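Local coordinates for fructose-bisphosphatase (Pyrococcus horikoshii, PDB 1VDW), which probably hydrolyses fructose 1,6-bisphosphate to fructose 6-phosphate and phosphate with the help of magnesium, as a homodimeric member of the inositol monophosphatase superfamily, at residues T200-G205 and E232-I237. Numbering follows the deposited sequence. Where two conformers were deposited one is given.
Sequences TDIAAG and EKVNII
I202 meets V234 and I236 chiefly through its CD1 methyl, with CG2 making a looser second contact to I236, a worked example of how one branched side chain can join a helix to a sheet. Its CD1 lies 3.7 Å from V234 CG1 and equally close to CG2 of I236, resting in the corner formed by these two residues, whose side chains point to the same side. The two encounters differ in kind. With V234 the approach is tip to tip, and the second valine methyl, CG2, is also near, 3.9 Å from I202 CD1. With I236 the side chains run past each other in opposite directions: the isoleucine of the helix sends CD1 to the gamma methyl CG2 of its partner, while I236 CD1 passes back to I202 CG2 at 4.1 Å. CG1 of I202 sits between its backbone N and carbonyl carbon (chi1 64°), and CD1 then extends anti to CA, which turns the methyl toward V234 and I236; I236 has the same shape. N235, the residue between them, points away from the helix, and its OD1 accepts a hydrogen bond from the backbone N of N195. L197 touches all three apolar side chains and widens the cluster, which rests on van der Waals packing; the CA atoms of I202 and V234, the nearest pair, are 8.8 Å apart. Directly before I202 stands D201, a predicted ligand of the catalytic magnesium, whose OD2 is hydrogen-bonded to the backbone N of R198. Through A203 and A204 the helix also meets strand 100-107, so that beside the predicted magnesium site helix 199-211 lies between the five-stranded and eight-stranded sheets, as in the alternating alpha-beta-alpha-beta-alpha sandwich of this superfamily.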
ATOM      1  N   THR A 200     -17.200  -3.754  12.038  1.00 13.59           N
ATOM      2  CA  THR A 200     -16.322  -2.758  12.642  1.00 14.09           C
ATOM      3  C   THR A 200     -15.219  -2.296  11.686  1.00 13.56           C
ATOM      4  O   THR A 200     -14.741  -1.159  11.775  1.00 13.72           O
ATOM      5  CB  THR A 200     -15.674  -3.309  13.931  1.00 15.10           C
ATOM      6  OG1 THR A 200     -15.114  -4.604  13.672  1.00 16.90           O
ATOM      7  CG2 THR A 200     -16.715  -3.428  15.037  1.00 17.83           C
ATOM      8  N   ASP A 201     -14.820  -3.175  10.770  1.00 12.40           N
ATOM      9  CA  ASP A 201     -13.775  -2.846   9.804  1.00 12.13           C
ATOM     10  C   ASP A 201     -14.253  -1.895   8.719  1.00 10.81           C
ATOM     11  O   ASP A 201     -13.511  -1.022   8.265  1.00 11.63           O
ATOM     12  CB  ASP A 201     -13.272  -4.100   9.079  1.00 12.60           C
ATOM     13  CG  ASP A 201     -12.550  -5.065   9.987  1.00 13.61           C
ATOM     14  OD1 ASP A 201     -11.734  -4.616  10.817  1.00 14.95           O
ATOM     15  OD2 ASP A 201     -12.783  -6.287   9.844  1.00 14.82           O
ATOM     16  N   ILE A 202     -15.505  -2.062   8.310  1.00 11.75           N
ATOM     17  CA  ILE A 202     -16.042  -1.294   7.200  1.00 11.31           C
ATOM     18  C   ILE A 202     -17.060  -0.197   7.454  1.00 11.03           C
ATOM     19  O   ILE A 202     -17.367   0.566   6.546  1.00 10.85           O
ATOM     20  CB  ILE A 202     -16.680  -2.244   6.165  1.00 12.37           C
ATOM     21  CG1 ILE A 202     -17.884  -2.955   6.791  1.00 14.44           C
ATOM     22  CG2 ILE A 202     -15.657  -3.273   5.699  1.00 13.62           C
ATOM     23  CD1 ILE A 202     -18.718  -3.746   5.803  1.00 17.81           C
ATOM     24  N   ALA A 203     -17.583  -0.107   8.669  1.00 11.11           N
ATOM     25  CA  ALA A 203     -18.617   0.877   8.952  1.00 11.10           C
ATOM     26  C   ALA A 203     -18.336   2.298   8.476  1.00  9.34           C
ATOM     27  O   ALA A 203     -19.104   2.859   7.699  1.00 10.50           O
ATOM     28  CB  ALA A 203     -18.941   0.874  10.442  1.00 12.42           C
ATOM     29  N   ALA A 204     -17.236   2.883   8.931  1.00 10.36           N
ATOM     30  CA  ALA A 204     -16.921   4.249   8.537  1.00  9.44           C
ATOM     31  C   ALA A 204     -16.660   4.371   7.039  1.00  9.06           C
ATOM     32  O   ALA A 204     -17.119   5.310   6.393  1.00  9.71           O
ATOM     33  CB  ALA A 204     -15.717   4.759   9.324  1.00 10.74           C
ATOM     34  N   GLY A 205     -15.914   3.419   6.491  1.00  8.94           N
ATOM     35  CA  GLY A 205     -15.604   3.449   5.074  1.00  9.50           C
ATOM     36  C   GLY A 205     -16.849   3.398   4.216  1.00  9.22           C
ATOM     37  O   GLY A 205     -16.926   4.063   3.187  1.00  9.91           O
ATOM     38  N   GLU A 232     -19.998 -10.763  13.111  1.00 25.85           N
ATOM     39  CA  GLU A 232     -20.578 -11.028  11.799  1.00 25.88           C
ATOM     40  C   GLU A 232     -19.545 -10.853  10.683  1.00 25.19           C
ATOM     41  O   GLU A 232     -18.854  -9.836  10.622  1.00 24.83           O
ATOM     42  CB  GLU A 232     -21.763 -10.087  11.563  1.00 28.09           C
ATOM     43  CG  GLU A 232     -22.322 -10.110  10.152  1.00 31.50           C
ATOM     44  CD  GLU A 232     -23.511  -9.182   9.989  1.00 33.49           C
ATOM     45  OE1 GLU A 232     -23.933  -8.946   8.836  1.00 35.94           O
ATOM     46  OE2 GLU A 232     -24.028  -8.691  11.015  1.00 35.25           O
ATOM     47  N   LYS A 233     -19.441 -11.848   9.806  1.00 23.25           N
ATOM     48  CA  LYS A 233     -18.497 -11.785   8.692  1.00 22.58           C
ATOM     49  C   LYS A 233     -19.176 -11.102   7.516  1.00 21.15           C
ATOM     50  O   LYS A 233     -20.334 -11.386   7.211  1.00 22.34           O
ATOM     51  CB  LYS A 233     -18.049 -13.191   8.286  1.00 24.94           C
ATOM     52  CG  LYS A 233     -17.332 -13.959   9.383  1.00 28.02           C
ATOM     53  CD  LYS A 233     -16.049 -13.261   9.804  1.00 30.52           C
ATOM     54  CE  LYS A 233     -15.365 -14.002  10.944  1.00 32.53           C
ATOM     55  NZ  LYS A 233     -16.222 -14.059  12.162  1.00 34.37           N
ATOM     56  N   VAL A 234     -18.460 -10.204   6.851  1.00 19.28           N
ATOM     57  CA  VAL A 234     -19.035  -9.490   5.726  1.00 18.79           C
ATOM     58  C   VAL A 234     -18.130  -9.440   4.501  1.00 17.22           C
ATOM     59  O   VAL A 234     -16.901  -9.442   4.611  1.00 17.68           O
ATOM     60  CB  VAL A 234     -19.400  -8.035   6.130  1.00 20.00           C
ATOM     61  CG1 VAL A 234     -18.161  -7.306   6.619  0.50 20.18           C
ATOM     62  CG2 VAL A 234     -20.022  -7.300   4.952  0.50 19.66           C
ATOM     63  N   ASN A 235     -18.761  -9.411   3.335  1.00 16.48           N
ATOM     64  CA  ASN A 235     -18.065  -9.317   2.059  1.00 16.51           C
ATOM     65  C   ASN A 235     -18.584  -8.057   1.402  1.00 17.36           C
ATOM     66  O   ASN A 235     -19.771  -7.741   1.505  1.00 19.99           O
ATOM     67  CB  ASN A 235     -18.387 -10.513   1.169  1.00 17.70           C
ATOM     68  CG  ASN A 235     -17.842 -11.802   1.719  1.00 18.43           C
ATOM     69  OD1 ASN A 235     -16.636 -11.950   1.901  1.00 18.43           O
ATOM     70  ND2 ASN A 235     -18.732 -12.750   1.992  1.00 22.85           N
ATOM     71  N   ILE A 236     -17.707  -7.329   0.728  1.00 15.67           N
ATOM     72  CA  ILE A 236     -18.142  -6.113   0.077  1.00 15.10           C
ATOM     73  C   ILE A 236     -17.648  -5.946  -1.348  1.00 13.45           C
ATOM     74  O   ILE A 236     -16.544  -6.370  -1.709  1.00 13.47           O
ATOM     75  CB  ILE A 236     -17.709  -4.861   0.868  1.00 17.81           C
ATOM     76  CG1 ILE A 236     -16.183  -4.818   0.975  1.00 16.86           C
ATOM     77  CG2 ILE A 236     -18.359  -4.863   2.246  1.00 20.07           C
ATOM     78  CD1 ILE A 236     -15.647  -3.547   1.619  1.00 20.00           C
ATOM     79  N   ILE A 237     -18.506  -5.340  -2.156  1.00 13.44           N
ATOM     80  CA  ILE A 237     -18.190  -5.005  -3.528  1.00 13.82           C
ATOM     81  C   ILE A 237     -18.663  -3.559  -3.610  1.00 13.37           C
ATOM     82  O   ILE A 237     -19.866  -3.291  -3.711  1.00 14.20           O
ATOM     83  CB  ILE A 237     -18.959  -5.866  -4.552  1.00 15.70           C
ATOM     84  CG1 ILE A 237     -18.583  -7.343  -4.397  1.00 18.29           C
ATOM     85  CG2 ILE A 237     -18.620  -5.405  -5.957  1.00 18.13           C
ATOM     86  CD1 ILE A 237     -19.187  -8.024  -3.185  1.00 19.98           C
TER